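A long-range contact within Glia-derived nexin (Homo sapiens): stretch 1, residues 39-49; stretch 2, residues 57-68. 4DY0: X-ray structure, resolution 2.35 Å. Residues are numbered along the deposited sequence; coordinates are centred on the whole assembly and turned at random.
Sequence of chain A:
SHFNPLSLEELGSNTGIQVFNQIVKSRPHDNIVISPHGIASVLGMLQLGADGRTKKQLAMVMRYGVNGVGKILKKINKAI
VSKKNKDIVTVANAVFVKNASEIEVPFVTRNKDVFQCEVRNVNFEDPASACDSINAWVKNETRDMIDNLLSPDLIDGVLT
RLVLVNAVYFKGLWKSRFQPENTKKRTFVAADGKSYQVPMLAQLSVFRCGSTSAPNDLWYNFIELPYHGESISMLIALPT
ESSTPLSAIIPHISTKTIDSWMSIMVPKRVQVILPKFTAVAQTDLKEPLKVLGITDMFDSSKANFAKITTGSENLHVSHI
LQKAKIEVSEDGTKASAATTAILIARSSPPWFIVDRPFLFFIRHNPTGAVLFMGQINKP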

# COMPACT_ATOMS: atom_id res chain seq x y z
N ILE A 39 1.45 -5.73 -1.90
CA ILE A 39 1.69 -6.93 -1.12
C ILE A 39 1.30 -8.15 -1.96
O ILE A 39 2.04 -9.13 -2.03
CB ILE A 39 0.92 -6.89 0.21
CG1 ILE A 39 1.52 -5.82 1.13
CG2 ILE A 39 0.95 -8.25 0.89
CD1 ILE A 39 0.95 -5.80 2.53
N ALA A 40 0.14 -8.07 -2.60
CA ALA A 40 -0.32 -9.13 -3.49
C ALA A 40 0.69 -9.42 -4.60
O ALA A 40 1.04 -10.58 -4.85
CB ALA A 40 -1.68 -8.77 -4.09
N SER A 41 1.17 -8.38 -5.26
CA SER A 41 2.17 -8.54 -6.31
C SER A 41 3.45 -9.18 -5.79
O SER A 41 4.00 -10.10 -6.41
CB SER A 41 2.47 -7.19 -6.96
OG SER A 41 1.27 -6.59 -7.42
N VAL A 42 3.96 -8.61 -4.66
CA VAL A 42 5.16 -9.15 -4.05
C VAL A 42 5.05 -10.65 -3.78
O VAL A 42 6.02 -11.39 -3.96
CB VAL A 42 5.52 -8.38 -2.77
CG1 VAL A 42 6.36 -9.23 -1.84
CG2 VAL A 42 6.22 -7.08 -3.12
N LEU A 43 3.85 -11.20 -3.34
CA LEU A 43 3.64 -12.62 -3.09
C LEU A 43 3.63 -13.39 -4.42
O LEU A 43 4.14 -14.50 -4.50
CB LEU A 43 2.36 -12.86 -2.29
CG LEU A 43 2.32 -12.37 -0.84
CD1 LEU A 43 0.94 -12.58 -0.22
CD2 LEU A 43 3.39 -13.04 0.02
N GLY A 44 3.04 -12.79 -5.45
CA GLY A 44 3.05 -13.39 -6.78
C GLY A 44 4.47 -13.54 -7.31
O GLY A 44 4.86 -14.61 -7.80
N MET A 45 5.24 -12.47 -7.20
CA MET A 45 6.65 -12.49 -7.58
C MET A 45 7.36 -13.69 -6.96
O MET A 45 8.04 -14.44 -7.65
CB MET A 45 7.32 -11.18 -7.16
CG MET A 45 6.95 -10.00 -8.04
SD MET A 45 7.06 -8.39 -7.22
CE MET A 45 8.64 -8.53 -6.41
N LEU A 46 7.21 -13.85 -5.65
CA LEU A 46 7.85 -14.96 -4.93
C LEU A 46 7.26 -16.32 -5.29
O LEU A 46 7.94 -17.33 -5.23
CB LEU A 46 7.74 -14.74 -3.41
CG LEU A 46 8.55 -13.59 -2.83
CD1 LEU A 46 8.31 -13.47 -1.35
CD2 LEU A 46 10.03 -13.81 -3.11
N GLN A 47 5.98 -16.35 -5.66
CA GLN A 47 5.36 -17.62 -6.01
C GLN A 47 5.98 -18.19 -7.28
O GLN A 47 6.09 -19.40 -7.45
CB GLN A 47 3.85 -17.47 -6.17
CG GLN A 47 3.08 -18.69 -5.72
CD GLN A 47 1.68 -18.75 -6.31
OE1 GLN A 47 1.51 -19.11 -7.47
NE2 GLN A 47 0.68 -18.42 -5.50
N LEU A 48 6.40 -17.29 -8.17
CA LEU A 48 7.05 -17.66 -9.42
C LEU A 48 8.30 -18.51 -9.21
O LEU A 48 8.68 -19.29 -10.08
CB LEU A 48 7.42 -16.40 -10.20
CG LEU A 48 6.59 -15.95 -11.40
CD1 LEU A 48 5.20 -16.57 -11.42
CD2 LEU A 48 6.52 -14.43 -11.46
N GLY A 49 8.95 -18.35 -8.06
CA GLY A 49 10.22 -19.03 -7.81
C GLY A 49 10.15 -20.14 -6.78
O GLY A 49 11.09 -20.92 -6.65
N GLN A 57 2.42 -22.98 0.86
CA GLN A 57 1.99 -21.96 1.82
C GLN A 57 1.54 -20.69 1.11
O GLN A 57 0.51 -20.11 1.44
CB GLN A 57 3.09 -21.66 2.82
CG GLN A 57 3.44 -22.83 3.72
CD GLN A 57 4.58 -22.52 4.68
OE1 GLN A 57 5.37 -21.59 4.44
NE2 GLN A 57 4.68 -23.29 5.75
N LEU A 58 2.32 -20.25 0.12
CA LEU A 58 1.98 -19.07 -0.65
C LEU A 58 0.63 -19.23 -1.36
O LEU A 58 -0.24 -18.35 -1.28
CB LEU A 58 3.07 -18.75 -1.66
CG LEU A 58 4.28 -17.99 -1.11
CD1 LEU A 58 5.49 -18.11 -2.04
CD2 LEU A 58 3.92 -16.53 -0.86
N ALA A 59 0.46 -20.35 -2.05
CA ALA A 59 -0.76 -20.60 -2.81
C ALA A 59 -1.97 -20.66 -1.89
O ALA A 59 -3.04 -20.16 -2.24
CB ALA A 59 -0.63 -21.90 -3.62
N MET A 60 -1.80 -21.27 -0.73
CA MET A 60 -2.89 -21.37 0.24
C MET A 60 -3.32 -19.99 0.74
O MET A 60 -4.51 -19.70 0.84
CB MET A 60 -2.49 -22.25 1.42
CG MET A 60 -3.62 -22.49 2.41
SD MET A 60 -3.17 -22.15 4.12
CE MET A 60 -3.33 -20.37 4.18
N VAL A 61 -2.35 -19.15 1.08
CA VAL A 61 -2.65 -17.82 1.61
C VAL A 61 -3.24 -16.91 0.53
O VAL A 61 -4.24 -16.22 0.76
CB VAL A 61 -1.41 -17.15 2.21
CG1 VAL A 61 -1.70 -15.70 2.55
CG2 VAL A 61 -0.93 -17.91 3.43
N MET A 62 -2.63 -16.91 -0.65
CA MET A 62 -3.11 -16.08 -1.74
C MET A 62 -4.41 -16.63 -2.32
O MET A 62 -5.20 -15.89 -2.89
CB MET A 62 -2.04 -15.99 -2.84
CG MET A 62 -0.78 -15.28 -2.39
SD MET A 62 0.61 -15.60 -3.49
CE MET A 62 0.02 -14.88 -5.02
N ARG A 63 -4.62 -17.93 -2.14
CA ARG A 63 -5.83 -18.57 -2.62
C ARG A 63 -5.86 -18.65 -4.14
O ARG A 63 -6.92 -18.76 -4.74
CB ARG A 63 -7.08 -17.85 -2.09
CG ARG A 63 -7.33 -18.04 -0.60
CD ARG A 63 -8.55 -17.26 -0.13
N TYR A 64 -4.68 -18.59 -4.76
CA TYR A 64 -4.55 -18.81 -6.19
C TYR A 64 -3.11 -19.01 -6.61
O TYR A 64 -2.18 -18.63 -5.90
CB TYR A 64 -5.17 -17.66 -6.99
CG TYR A 64 -4.50 -16.32 -6.79
CD1 TYR A 64 -5.03 -15.38 -5.91
CD2 TYR A 64 -3.34 -15.98 -7.48
CE1 TYR A 64 -4.44 -14.15 -5.73
CE2 TYR A 64 -2.73 -14.75 -7.29
CZ TYR A 64 -3.29 -13.84 -6.42
OH TYR A 64 -2.70 -12.61 -6.22
N GLY A 65 -2.92 -19.63 -7.77
CA GLY A 65 -1.58 -19.82 -8.33
C GLY A 65 -1.34 -18.84 -9.46
O GLY A 65 -2.24 -18.57 -10.25
N VAL A 66 -0.13 -18.30 -9.53
CA VAL A 66 0.20 -17.35 -10.58
C VAL A 66 0.13 -17.99 -11.96
O VAL A 66 -0.39 -17.39 -12.90
CB VAL A 66 1.59 -16.72 -10.37
CG1 VAL A 66 1.93 -15.81 -11.53
CG2 VAL A 66 1.62 -15.95 -9.06
N ASN A 67 0.65 -19.21 -12.08
CA ASN A 67 0.53 -19.97 -13.32
C ASN A 67 -0.93 -20.23 -13.64
O ASN A 67 -1.62 -20.93 -12.89
CB ASN A 67 1.26 -21.32 -13.20
CG ASN A 67 2.76 -21.19 -13.30
OD1 ASN A 67 3.31 -20.09 -13.25
ND2 ASN A 67 3.44 -22.32 -13.43
N GLY A 68 -1.42 -19.66 -14.73
CA GLY A 68 -2.81 -19.85 -15.12
C GLY A 68 -3.70 -18.70 -14.72
O GLY A 68 -4.91 -18.73 -14.94
O HOH W 1 -0.49 -11.05 -7.26

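The contact between residues 39-49 and 57-68 is organised around a single polar side chain, Gln47, set among apolar ones. Helix 39-47 and helix 57-62 run at 150° to each other, their axes approaching to 10.2 Å, and after Arg63, which leaves helical geometry with a positive phi, the second stretch continues as a loop past the first helix. Between the two stretches 525 Å² is buried, both sides summed.

Gln47 points toward the second stretch and has the largest area covered there. Its amide engages the backbone beyond the helix at two points: Gln47 NE2 donates to Tyr64 O at 2.9 Å, and Gln47 OE1 accepts from Val66 N at 2.8 Å, both close to linear. One primary amide thus satisfies a carbonyl and an NH two residues apart, which the complementary ends of glutamine suit well; because Gln47 is buried, the two bonds also satisfy a polar group away from solvent. The conformation reflects this reach: chi1, at -146°, lies between wells, chi2 is t at -160°, and chi3 of 77° turns the amide so that its two ends meet their partners. On the way, Gln47 CG passes 4.1 Å from Leu58 CB, and Gln47 NE2 lies 3.5 Å from Met62 SD. Gly65, between the two bonded residues, brings its CA to 3.3 Å from Gln47 OE1.

Apolar packing adjoins this site. Leu43 and Leu58, both with m,t side chains pointing toward the opposing stretch, meet at their tips, Leu43 CD2 to Leu58 CD2 being 3.6 Å. Leu58 CD1 also packs 4.3 Å from Leu46 CB and 4.0 Å from Gln47 CA. Met62 starts out m,t, but its chi3 of 63° (p) bends the terminal methyl: Met62 SD rests 3.5 Å from Leu43 CB, while Met62 CE comes 3.7 Å from Gly44 N. The flexible thioether thereby packs beside the helix backbone.

At Gly44 the second stretch packs against bare backbone. Gly44 CA lies 3.7 Å from Val66 CG2, and a CB here would come equally near that methyl. Val66, with chi1 t, also places Val66 CG1 3.4 Å from Leu48 CD1. The CA-to-CB bond of Leu48 points sideways, yet the end of the side chain comes nearer; chi1 of -103° and chi2 of 19° are both between wells, and this unusual conformation accompanies the methyl contact.

A water also joins the stretches, donating a weak hydrogen bond to Ala40 O at 2.9 Å and bonding to Tyr64 OH, also at 2.9 Å. The CA-to-CB bond of Tyr64, with chi1 p, points sideways, but the end of the side chain comes nearer, carrying the hydroxyl to this bridge.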